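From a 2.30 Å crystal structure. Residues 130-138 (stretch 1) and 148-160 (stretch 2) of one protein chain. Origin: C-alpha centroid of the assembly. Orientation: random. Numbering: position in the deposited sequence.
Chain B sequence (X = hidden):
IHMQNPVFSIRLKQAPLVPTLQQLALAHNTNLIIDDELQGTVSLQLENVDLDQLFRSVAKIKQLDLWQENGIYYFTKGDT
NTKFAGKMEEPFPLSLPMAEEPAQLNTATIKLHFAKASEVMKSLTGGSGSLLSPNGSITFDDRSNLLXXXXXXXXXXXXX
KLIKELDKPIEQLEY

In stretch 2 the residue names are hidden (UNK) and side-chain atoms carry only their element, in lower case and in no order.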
# COMPACT_ATOMS: atom_id res chain seq x y z
N SER B 130 36.52 2.29 5.58
CA SER B 130 35.57 1.51 6.36
C SER B 130 35.65 1.87 7.85
O SER B 130 36.73 2.08 8.40
CB SER B 130 35.79 0.01 6.15
OG SER B 130 37.15 -0.36 6.33
N LEU B 131 34.48 1.96 8.47
CA LEU B 131 34.33 2.20 9.90
C LEU B 131 34.72 0.96 10.70
O LEU B 131 35.44 1.07 11.69
CB LEU B 131 32.89 2.60 10.20
CG LEU B 131 32.39 2.67 11.64
CD1 LEU B 131 32.91 3.93 12.34
CD2 LEU B 131 30.86 2.63 11.66
N LEU B 132 34.22 -0.20 10.27
CA LEU B 132 34.45 -1.48 10.94
C LEU B 132 35.39 -2.36 10.12
O LEU B 132 35.60 -2.13 8.94
CB LEU B 132 33.12 -2.23 11.11
CG LEU B 132 31.90 -1.51 11.70
CD1 LEU B 132 30.63 -2.25 11.37
CD2 LEU B 132 32.02 -1.33 13.20
N SER B 133 35.95 -3.38 10.77
CA SER B 133 36.67 -4.45 10.07
C SER B 133 35.66 -5.29 9.27
O SER B 133 34.47 -5.26 9.58
CB SER B 133 37.40 -5.35 11.07
OG SER B 133 36.51 -6.31 11.62
N PRO B 134 36.14 -6.05 8.27
CA PRO B 134 35.23 -6.88 7.46
C PRO B 134 34.35 -7.83 8.28
O PRO B 134 33.28 -8.22 7.82
CB PRO B 134 36.19 -7.68 6.56
CG PRO B 134 37.47 -6.90 6.56
CD PRO B 134 37.56 -6.26 7.90
N ASN B 135 34.79 -8.18 9.48
CA ASN B 135 34.02 -9.03 10.39
C ASN B 135 33.09 -8.25 11.31
O ASN B 135 32.39 -8.84 12.14
CB ASN B 135 34.95 -9.92 11.21
CG ASN B 135 35.66 -10.95 10.37
OD1 ASN B 135 35.09 -11.98 10.02
ND2 ASN B 135 36.91 -10.68 10.03
N GLY B 136 33.09 -6.93 11.16
CA GLY B 136 32.25 -6.05 11.96
C GLY B 136 30.85 -5.83 11.43
O GLY B 136 30.61 -5.87 10.21
N SER B 137 29.92 -5.62 12.35
CA SER B 137 28.56 -5.28 11.99
C SER B 137 27.97 -4.36 13.05
O SER B 137 28.39 -4.37 14.21
CB SER B 137 27.69 -6.53 11.84
OG SER B 137 27.58 -7.22 13.07
N ILE B 138 27.01 -3.54 12.62
CA ILE B 138 26.21 -2.74 13.53
C ILE B 138 24.74 -2.95 13.20
O ILE B 138 24.36 -3.03 12.03
CB ILE B 138 26.58 -1.24 13.47
CG1 ILE B 138 27.95 -1.01 14.14
CG2 ILE B 138 25.50 -0.39 14.15
CD1 ILE B 138 28.51 0.41 13.99
N UNK B 148 23.87 -1.48 18.42
CA UNK B 148 24.50 -2.74 18.80
C UNK B 148 25.68 -2.97 17.86
O UNK B 148 25.50 -3.06 16.64
c UNK B 148 23.80 -5.27 19.32
c UNK B 148 24.90 -6.02 18.58
c UNK B 148 22.53 -6.13 19.38
c UNK B 148 23.49 -3.89 18.72
N UNK B 149 26.88 -3.07 18.42
CA UNK B 149 28.08 -3.26 17.62
C UNK B 149 28.80 -4.59 17.90
O UNK B 149 28.94 -5.00 19.05
c UNK B 149 31.31 -1.17 16.89
c UNK B 149 29.30 -1.69 19.21
c UNK B 149 29.07 -2.06 17.75
c UNK B 149 30.37 -2.34 16.99
N UNK B 150 29.23 -5.25 16.83
CA UNK B 150 30.03 -6.47 16.95
C UNK B 150 31.26 -6.40 16.06
O UNK B 150 31.14 -6.31 14.83
o UNK B 150 28.60 -10.36 15.36
c UNK B 150 30.00 -9.01 16.77
c UNK B 150 29.21 -7.71 16.62
n UNK B 150 29.22 -11.22 17.33
c UNK B 150 29.21 -10.26 16.43
N UNK B 151 32.44 -6.43 16.67
CA UNK B 151 33.69 -6.38 15.94
C UNK B 151 34.86 -6.84 16.81
O UNK B 151 34.67 -7.16 17.98
o UNK B 151 34.89 -3.86 13.52
c UNK B 151 33.94 -4.96 15.41
c UNK B 151 34.77 -4.94 14.14
o UNK B 151 35.28 -6.00 13.74
N UNK B 152 36.06 -6.86 16.24
CA UNK B 152 37.29 -7.06 17.00
C UNK B 152 37.32 -6.10 18.20
O UNK B 152 36.78 -5.00 18.11
o UNK B 152 40.36 -6.20 14.19
c UNK B 152 38.52 -6.83 16.11
c UNK B 152 38.58 -7.67 14.84
o UNK B 152 39.82 -7.82 12.81
c UNK B 152 39.66 -7.20 13.88
N UNK B 153 37.92 -6.52 19.33
CA UNK B 153 37.78 -5.74 20.57
C UNK B 153 38.21 -4.27 20.50
O UNK B 153 37.53 -3.40 21.05
c UNK B 153 38.59 -7.81 19.57
c UNK B 153 38.61 -6.53 21.59
c UNK B 153 39.37 -7.55 20.81
N UNK B 154 39.33 -3.98 19.85
CA UNK B 154 39.81 -2.60 19.75
C UNK B 154 38.85 -1.73 18.93
O UNK B 154 38.61 -0.56 19.28
n UNK B 154 43.48 -1.29 16.24
c UNK B 154 41.23 -2.56 19.17
c UNK B 154 43.86 -2.36 16.93
n UNK B 154 43.84 -2.36 18.26
c UNK B 154 43.38 -1.25 19.09
c UNK B 154 41.86 -1.18 19.16
n UNK B 154 44.28 -3.44 16.28
N UNK B 155 38.29 -2.31 17.87
CA UNK B 155 37.27 -1.65 17.06
C UNK B 155 36.03 -1.28 17.89
O UNK B 155 35.60 -0.12 17.87
c UNK B 155 36.88 -2.54 15.89
o UNK B 155 35.94 -1.89 15.05
N UNK B 156 35.49 -2.24 18.64
CA UNK B 156 34.34 -1.98 19.50
C UNK B 156 34.65 -0.82 20.45
O UNK B 156 33.86 0.12 20.57
c UNK B 156 33.33 -4.31 19.37
c UNK B 156 33.88 -3.24 20.30
c UNK B 156 32.84 -2.87 21.37
N UNK B 157 35.81 -0.90 21.10
CA UNK B 157 36.27 0.09 22.08
C UNK B 157 36.26 1.53 21.56
O UNK B 157 35.67 2.41 22.18
c UNK B 157 40.80 2.67 24.48
n UNK B 157 41.31 3.38 25.48
n UNK B 157 40.73 3.20 23.26
c UNK B 157 38.27 0.69 23.57
n UNK B 157 40.36 1.43 24.69
c UNK B 157 39.79 0.55 23.66
c UNK B 157 37.69 -0.28 22.56
N UNK B 158 36.92 1.76 20.43
CA UNK B 158 37.07 3.10 19.88
C UNK B 158 35.79 3.67 19.27
O UNK B 158 35.57 4.89 19.29
o UNK B 158 39.77 3.02 20.68
c UNK B 158 39.54 2.79 19.49
c UNK B 158 38.21 3.13 18.87
n UNK B 158 40.44 2.22 18.69
N UNK B 159 34.95 2.80 18.71
CA UNK B 159 33.69 3.25 18.13
C UNK B 159 32.70 3.58 19.24
O UNK B 159 31.97 4.56 19.15
c UNK B 159 33.13 2.23 17.13
c UNK B 159 33.90 0.90 15.13
c UNK B 159 34.03 2.16 15.91
c UNK B 159 31.70 2.59 16.71
N UNK B 160 32.71 2.76 20.29
CA UNK B 160 31.94 3.05 21.50
C UNK B 160 32.35 4.42 22.05
O UNK B 160 31.50 5.20 22.46
c UNK B 160 31.42 0.77 24.63
c UNK B 160 32.16 1.94 22.53
c UNK B 160 30.95 1.03 26.04
c UNK B 160 31.32 2.04 23.79
n UNK B 160 30.82 -0.22 26.83
O HOH W 1 36.83 -0.24 13.37

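Position 148 carries four carbons, forked at the second, which makes it Leu-148. Its side chain stays clear of stretch 1, but its backbone O lies 3.2 Å from CA of Ile-138, a CA-H...O contact.

Position 149 also has four carbons, forked at the first with one arm two carbons long: Ile-149. Its CB packs 3.9 Å from CG1 of Ile-138 on the same face of the sheet, and its CD1 reaches CD2 of Leu-132 at 3.8 Å.

At 150 three carbons run in line, the third bearing one oxygen and one nitrogen, so this is Gln-150. Its backbone does the pairing: N of Ser-137 donates to O of Gln-150 at 2.8 Å, and N of Gln-150 returns a bond to O of Ser-137 at 2.9 Å. The two side chains share the other face.

Position 151 has two carbons, the second carrying two oxygens. One oxygen takes a very short 2.5 Å hydrogen bond from OG of Ser-133, the other a 3.0 Å bond from N of Ser-133. This is Asp-151, with OD1 and OD2 in those roles.

Position 152 shows three carbons ending in two oxygens: Glu-152, at the N-cap position. Its N donates to OD1 of Asp-151 at 2.8 Å.

At 153 three carbons close a ring onto the backbone N, giving Pro-153, the helix's first residue. Position 154, three carbons, a nitrogen and a carbon with two more nitrogens, is Arg-154; neither touches stretch 1.

Position 155 has one carbon and one oxygen: Ser-155. Its OG donates to OD2 of Asp-151 at 2.7 Å and accepts from a water, at 2.5 Å, that also donates to O of Leu-131.

Position 156, one carbon bearing two others, is Val-156. Position 157 repeats the pattern of 154 and is Arg-157; 158, two carbons then an oxygen and a nitrogen, is Asn-158. None of the three touches stretch 1.

Position 159 has four carbons, forked at the first with one longer arm: Ile-159. It points toward stretch 1, its CD1 3.5 Å from CD2 of Leu-132. Position 160, four carbons in a row ending in nitrogen, is Lys-160, out of reach.

The contact combines a short antiparallel pairing, a buried carboxylate and an apolar patch. Asp-151 ties the start of the turn to the strand-helix junction, while Leu-132 spans strand and helix by meeting both isoleucines. Gly-136 leaves room for that carboxylate: an ideal CB there would sit 2.6 Å from OD2 of Asp-151, a clash.

Stretch 2 148-160: LIQDEPRSVRNIK
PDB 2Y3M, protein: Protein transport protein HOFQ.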